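PDB 2H5N: Co-chaperone DjlA N-terminal domain-containing protein from Porphyromonas gingivalis, which is of unknown function but binds a magnesium ion and is an all-helical member of the TerB family, probably akin to the N-terminal domain of the co-chaperone DjlA. Local coordinates for residues Met11-Ser14 with Gly15-Thr19; Phe50-Leu53 with Gln54-Asp58. All coordinates share one frame; numbering follows the deposited sequence. Where two conformers were deposited one is given.

How the contacts relate
From the N terminus, the chain first meets contact 1, where residues 11-14 run into the start of helix 15-30 and the turn is closed by a serine cap. After that helix and helix 37-47 comes contact 2, in which the loop 50-53 enters helix 54-64. The two are in series, neither nested nor crossed, and their centres lie about 11 Å apart. They touch through side chains: the ring of Phe13 meets that of Phe50 edge to face, while Leu18 packs on Phe50 and Ile52. Both helix entries are thereby joined, and Phe50 carries the cluster on to Tyr86 and Tyr90 of helix 81-94.

Contact 1 (Met11-Ser14 with Gly15-Thr19); sequences MTFS and GQELT
Ser14 and Glu17 exchange hydrogen bonds in both directions, a capping box at the start of helix 15-30. Ser14 is the N-cap, and its OG accepts from Glu17 N at 3.1 Å. In return Ser14 N donates to Glu17 OE1 at 2.9 Å, in a fairly straight bond with an angle of 159° at the hydrogen. The amide meets this oxygen on its anti side, somewhat out of the carboxylate plane. Glu17 reaches back because its CG stands anti to its own carbonyl carbon (chi1 -79°) and the chain then runs extended, alongside the serine hydroxyl, with CG 3.4 Å from Ser14 OG.

The backbone takes over from there: Leu18 N binds Ser14 O at 3.0 Å, the first regular turn of the helix. One residue on, Gly15 O is gripped twice, by Thr19 N and by Thr19 OG1, the hydroxyl at 2.8 Å, and the two donors arrive from opposite faces of the carbonyl plane.

Apolar contact lies beyond the box. Phe13 CB rests against Leu18 CD2 at 3.8 Å, the residue before the N-cap paired with the fourth residue after the N-cap, in the manner of a hydrophobic staple. The phenyl ring itself continues away from the helix start, toward Phe50 and Arg83.

Outside the turn, Arg83 of helix 81-94 forms a salt bridge with Glu17 OE1, the same oxygen that receives Ser14 N. One carboxylate therefore serves both the helix end and a neighbouring helix. The chemistry implies a well-defined start to the helix: the box provides partners for amides that have no preceding turn to bind, and the negative charge of Glu17, near the positive end of the helix dipole, is probably favoured there and further steadied by the arginine.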
ATOM      1  N   MET A  11      31.594  -6.320   7.893  1.00 26.50           N
ATOM      2  CA  MET A  11      30.338  -6.916   7.415  1.00 26.60           C
ATOM      3  C   MET A  11      29.992  -6.169   6.141  1.00 26.94           C
ATOM      4  O   MET A  11      29.879  -4.945   6.151  1.00 28.96           O
ATOM      5  CB  MET A  11      29.239  -6.790   8.482  1.00 26.92           C
ATOM      6  CG  MET A  11      27.904  -7.401   8.091  1.00 26.75           C
ATOM      7  SD  MET A  11      26.671  -7.310   9.418  1.00 23.46           S
ATOM      8  CE  MET A  11      27.404  -8.647  10.313  1.00 24.64           C
ATOM      9  N   THR A  12      29.929  -6.866   5.017  1.00 26.38           N
ATOM     10  CA  THR A  12      29.696  -6.179   3.735  1.00 25.53           C
ATOM     11  C   THR A  12      28.379  -6.579   3.086  1.00 24.22           C
ATOM     12  O   THR A  12      27.922  -7.717   3.243  1.00 23.42           O
ATOM     13  CB  THR A  12      30.848  -6.408   2.711  1.00 26.18           C
ATOM     14  OG1 THR A  12      31.040  -7.821   2.505  1.00 28.06           O
ATOM     15  CG2 THR A  12      32.133  -5.784   3.191  1.00 25.99           C
ATOM     16  N   PHE A  13      27.775  -5.645   2.348  1.00 22.76           N
ATOM     17  CA  PHE A  13      26.550  -5.926   1.592  1.00 21.97           C
ATOM     18  C   PHE A  13      26.617  -5.347   0.197  1.00 22.17           C
ATOM     19  O   PHE A  13      26.948  -4.175   0.024  1.00 20.20           O
ATOM     20  CB  PHE A  13      25.318  -5.341   2.309  1.00 21.75           C
ATOM     21  CG  PHE A  13      25.117  -5.872   3.695  1.00 21.80           C
ATOM     22  CD1 PHE A  13      24.277  -6.966   3.925  1.00 22.36           C
ATOM     23  CD2 PHE A  13      25.768  -5.294   4.776  1.00 21.81           C
ATOM     24  CE1 PHE A  13      24.078  -7.456   5.211  1.00 20.97           C
ATOM     25  CE2 PHE A  13      25.593  -5.792   6.062  1.00 24.55           C
ATOM     26  CZ  PHE A  13      24.735  -6.872   6.288  1.00 20.91           C
ATOM     27  N   SER A  14      26.298  -6.170  -0.803  1.00 21.77           N
ATOM     28  CA  SER A  14      26.159  -5.684  -2.194  1.00 21.31           C
ATOM     29  C   SER A  14      24.995  -4.702  -2.290  1.00 21.14           C
ATOM     30  O   SER A  14      24.150  -4.685  -1.400  1.00 19.29           O
ATOM     31  CB  SER A  14      25.977  -6.850  -3.153  1.00 22.22           C
ATOM     32  OG  SER A  14      24.662  -7.377  -3.056  1.00 22.04           O
ATOM     33  N   GLY A  15      25.000  -3.853  -3.323  1.00 19.86           N
ATOM     34  CA  GLY A  15      23.862  -3.023  -3.666  1.00 20.95           C
ATOM     35  C   GLY A  15      22.534  -3.765  -3.768  1.00 21.06           C
ATOM     36  O   GLY A  15      21.508  -3.257  -3.310  1.00 21.58           O
ATOM     37  N   GLN A  16      22.509  -4.953  -4.373  0.50 21.07           N
ATOM     38  CA  GLN A  16      21.216  -5.656  -4.476  0.50 20.98           C
ATOM     39  C   GLN A  16      20.799  -6.311  -3.143  0.50 20.82           C
ATOM     40  O   GLN A  16      19.614  -6.444  -2.877  0.50 20.42           O
ATOM     41  CB  GLN A  16      21.094  -6.571  -5.730  0.50 21.50           C
ATOM     42  CG  GLN A  16      21.926  -7.851  -5.757  0.50 21.79           C
ATOM     43  CD  GLN A  16      21.988  -8.533  -7.145  0.50 21.41           C
ATOM     44  OE1 GLN A  16      20.962  -8.770  -7.809  0.50 22.43           O
ATOM     45  NE2 GLN A  16      23.195  -8.857  -7.574  0.50 20.53           N
ATOM     46  N   GLU A  17      21.766  -6.665  -2.293  1.00 20.51           N
ATOM     47  CA  GLU A  17      21.444  -7.119  -0.927  1.00 20.13           C
ATOM     48  C   GLU A  17      20.855  -5.996  -0.088  1.00 20.00           C
ATOM     49  O   GLU A  17      19.862  -6.215   0.591  1.00 20.21           O
ATOM     50  CB  GLU A  17      22.660  -7.708  -0.212  1.00 20.35           C
ATOM     51  CG  GLU A  17      22.974  -9.156  -0.642  1.00 20.31           C
ATOM     52  CD  GLU A  17      24.383  -9.621  -0.219  1.00 21.22           C
ATOM     53  OE1 GLU A  17      25.270  -8.751   0.042  1.00 23.43           O
ATOM     54  OE2 GLU A  17      24.620 -10.854  -0.171  1.00 22.98           O
ATOM     55  N   LEU A  18      21.437  -4.795  -0.164  1.00 17.84           N
ATOM     56  CA  LEU A  18      20.900  -3.634   0.513  1.00 18.93           C
ATOM     57  C   LEU A  18      19.485  -3.286   0.054  1.00 19.34           C
ATOM     58  O   LEU A  18      18.631  -2.961   0.868  1.00 19.64           O
ATOM     59  CB  LEU A  18      21.830  -2.428   0.283  1.00 19.05           C
ATOM     60  CG  LEU A  18      23.182  -2.448   1.033  1.00 20.05           C
ATOM     61  CD1 LEU A  18      24.047  -1.233   0.594  1.00 22.53           C
ATOM     62  CD2 LEU A  18      23.003  -2.396   2.548  1.00 20.72           C
ATOM     63  N   THR A  19      19.253  -3.328  -1.264  1.00 19.70           N
ATOM     64  CA  THR A  19      17.932  -3.119  -1.838  1.00 19.34           C
ATOM     65  C   THR A  19      16.956  -4.173  -1.274  1.00 19.38           C
ATOM     66  O   THR A  19      15.802  -3.867  -0.956  1.00 19.57           O
ATOM     67  CB  THR A  19      18.031  -3.215  -3.393  1.00 20.04           C
ATOM     68  OG1 THR A  19      18.996  -2.243  -3.868  1.00 23.00           O
ATOM     69  CG2 THR A  19      16.712  -2.932  -4.030  1.00 20.06           C
TER

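Contact 2 (Phe50-Leu53 with Gln54-Asp58); sequences FGIL and QDQVD
Gln56 turns its side chain back onto Leu53, and its OE1 accepts from Leu53 N at 3.0 Å. The amide sits in the plane of the glutamine carbonyl, on a lone pair, and the bond is nearly straight at the hydrogen, 161°. A second bond runs the other way through the backbone, Gln56 N to Leu53 O at 2.8 Å, but here the donor stands well above the carbonyl plane. This pair of bonds between residues three apart closes a tight turn at the entry to helix 54-64. With chi1 at -65° the glutamine CG lies beside its own backbone N, and an extended chain carries the amide group back over the turn to Leu53 N.

The close-packed side is built by Ile52. Its CB lies 3.6 Å from Gln56 OE1, so the acceptor is flanked by hydrocarbon as well as by the amide it binds. Ile52 CG1 meets Val57 CG2 at 3.8 Å, the two side chains crossing at about a right angle, and Val57 is buried. Beyond the turn this apolar side continues inward: Ile52 packs on Leu18 of helix 15-30, and Val57 on Met48.

The opposing character appears at Leu53 and Asp55, both exposed. They lie side by side and point the same way, yet Leu53 CD1 comes no nearer than 3.9 Å to Asp55 OD2, a loose brush of methyl against carboxylate. Gln54 is exposed too, its CA-CB bond directed away from the loop.

Half of the capping-box pattern is present: a side-chain oxygen three residues on takes the backbone N-H, while the main chain makes the return bond. A neutral amide oxygen can thus hold the incoming N-H, and apolar contact between Ile52 and Val57 on the inner side probably helps hold the loop against the helix.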
ATOM      1  N   PHE A  50      24.011  -0.346   8.182  1.00 27.98           N
ATOM      2  CA  PHE A  50      24.442  -1.339   7.178  1.00 28.19           C
ATOM      3  C   PHE A  50      25.621  -0.885   6.333  1.00 28.16           C
ATOM      4  O   PHE A  50      26.100  -1.636   5.470  1.00 28.48           O
ATOM      5  CB  PHE A  50      23.272  -1.770   6.304  1.00 27.52           C
ATOM      6  CG  PHE A  50      22.354  -2.740   6.988  1.00 28.71           C
ATOM      7  CD1 PHE A  50      22.636  -4.093   6.984  1.00 30.44           C
ATOM      8  CD2 PHE A  50      21.218  -2.295   7.653  1.00 27.83           C
ATOM      9  CE1 PHE A  50      21.776  -5.005   7.604  1.00 29.05           C
ATOM     10  CE2 PHE A  50      20.365  -3.181   8.290  1.00 26.96           C
ATOM     11  CZ  PHE A  50      20.643  -4.540   8.278  1.00 28.76           C
ATOM     12  N   GLY A  51      26.049   0.355   6.563  1.00 27.65           N
ATOM     13  CA  GLY A  51      27.322   0.841   6.086  1.00 28.34           C
ATOM     14  C   GLY A  51      27.269   1.725   4.876  1.00 28.56           C
ATOM     15  O   GLY A  51      28.185   1.725   4.059  1.00 28.66           O
ATOM     16  N   ILE A  52      26.191   2.481   4.750  1.00 29.47           N
ATOM     17  CA  ILE A  52      26.061   3.432   3.635  1.00 30.42           C
ATOM     18  C   ILE A  52      26.040   4.874   4.128  1.00 30.02           C
ATOM     19  O   ILE A  52      25.699   5.132   5.283  1.00 29.97           O
ATOM     20  CB  ILE A  52      24.791   3.211   2.785  1.00 29.78           C
ATOM     21  CG1 ILE A  52      23.517   3.384   3.637  1.00 30.59           C
ATOM     22  CG2 ILE A  52      24.892   1.921   2.014  1.00 31.38           C
ATOM     23  CD1 ILE A  52      22.876   2.067   4.105  1.00 33.18           C
ATOM     24  N   LEU A  53      26.358   5.794   3.220  1.00 30.75           N
ATOM     25  CA  LEU A  53      26.223   7.229   3.458  1.00 30.85           C
ATOM     26  C   LEU A  53      24.788   7.721   3.211  1.00 31.14           C
ATOM     27  O   LEU A  53      24.078   7.179   2.354  1.00 30.89           O
ATOM     28  CB  LEU A  53      27.231   7.991   2.599  1.00 31.33           C
ATOM     29  CG  LEU A  53      28.545   8.412   3.263  1.00 31.71           C
ATOM     30  CD1 LEU A  53      28.660   9.953   3.333  1.00 33.68           C
ATOM     31  CD2 LEU A  53      28.757   7.767   4.656  1.00 32.67           C
ATOM     32  N   GLN A  54      24.378   8.745   3.968  1.00 30.99           N
ATOM     33  CA  GLN A  54      22.986   9.186   4.029  1.00 31.19           C
ATOM     34  C   GLN A  54      22.424   9.490   2.644  1.00 31.42           C
ATOM     35  O   GLN A  54      21.269   9.190   2.361  1.00 31.94           O
ATOM     36  CB  GLN A  54      22.860  10.399   4.950  1.00 31.10           C
ATOM     37  CG  GLN A  54      21.484  10.643   5.581  1.00 31.75           C
ATOM     38  CD  GLN A  54      21.601  11.517   6.837  1.00 34.52           C
ATOM     39  OE1 GLN A  54      22.483  11.290   7.674  1.00 35.92           O
ATOM     40  NE2 GLN A  54      20.731  12.535   6.962  1.00 33.25           N
ATOM     41  N   ASP A  55      23.271  10.042   1.783  1.00 31.50           N
ATOM     42  CA  ASP A  55      22.911  10.457   0.423  1.00 31.53           C
ATOM     43  C   ASP A  55      22.832   9.321  -0.594  1.00 31.16           C
ATOM     44  O   ASP A  55      22.522   9.571  -1.759  1.00 31.37           O
ATOM     45  CB  ASP A  55      23.905  11.508  -0.076  1.00 31.90           C
ATOM     46  CG  ASP A  55      25.345  11.079   0.112  1.00 33.74           C
ATOM     47  OD1 ASP A  55      25.792  10.132  -0.587  1.00 36.22           O
ATOM     48  OD2 ASP A  55      26.034  11.674   0.974  1.00 34.98           O
ATOM     49  N   GLN A  56      23.136   8.101  -0.163  1.00 30.36           N
ATOM     50  CA  GLN A  56      22.933   6.895  -0.969  1.00 30.22           C
ATOM     51  C   GLN A  56      21.614   6.236  -0.627  1.00 30.30           C
ATOM     52  O   GLN A  56      21.125   5.402  -1.381  1.00 30.15           O
ATOM     53  CB  GLN A  56      24.044   5.859  -0.721  1.00 30.32           C
ATOM     54  CG  GLN A  56      25.452   6.307  -1.164  1.00 28.83           C
ATOM     55  CD  GLN A  56      26.552   5.283  -0.805  1.00 30.26           C
ATOM     56  OE1 GLN A  56      26.754   4.949   0.372  1.00 30.78           O
ATOM     57  NE2 GLN A  56      27.283   4.804  -1.827  1.00 28.06           N
ATOM     58  N   VAL A  57      21.051   6.603   0.525  1.00 30.28           N
ATOM     59  CA  VAL A  57      19.848   5.949   1.038  1.00 30.03           C
ATOM     60  C   VAL A  57      18.688   6.145   0.063  1.00 29.89           C
ATOM     61  O   VAL A  57      17.998   5.193  -0.288  1.00 30.02           O
ATOM     62  CB  VAL A  57      19.514   6.404   2.507  1.00 30.01           C
ATOM     63  CG1 VAL A  57      18.055   6.118   2.877  1.00 29.23           C
ATOM     64  CG2 VAL A  57      20.468   5.719   3.505  1.00 29.24           C
ATOM     65  N   ASP A  58      18.506   7.370  -0.422  1.00 30.03           N
ATOM     66  CA  ASP A  58      17.323   7.667  -1.236  1.00 30.01           C
ATOM     67  C   ASP A  58      17.287   6.814  -2.525  1.00 29.49           C
ATOM     68  O   ASP A  58      16.235   6.277  -2.883  1.00 29.38           O
ATOM     69  CB  ASP A  58      17.143   9.182  -1.469  1.00 29.99           C
ATOM     70  CG  ASP A  58      16.398   9.888  -0.303  1.00 31.46           C
ATOM     71  OD1 ASP A  58      15.478   9.296   0.325  1.00 32.01           O
ATOM     72  OD2 ASP A  58      16.712  11.072  -0.033  1.00 33.43           O
TER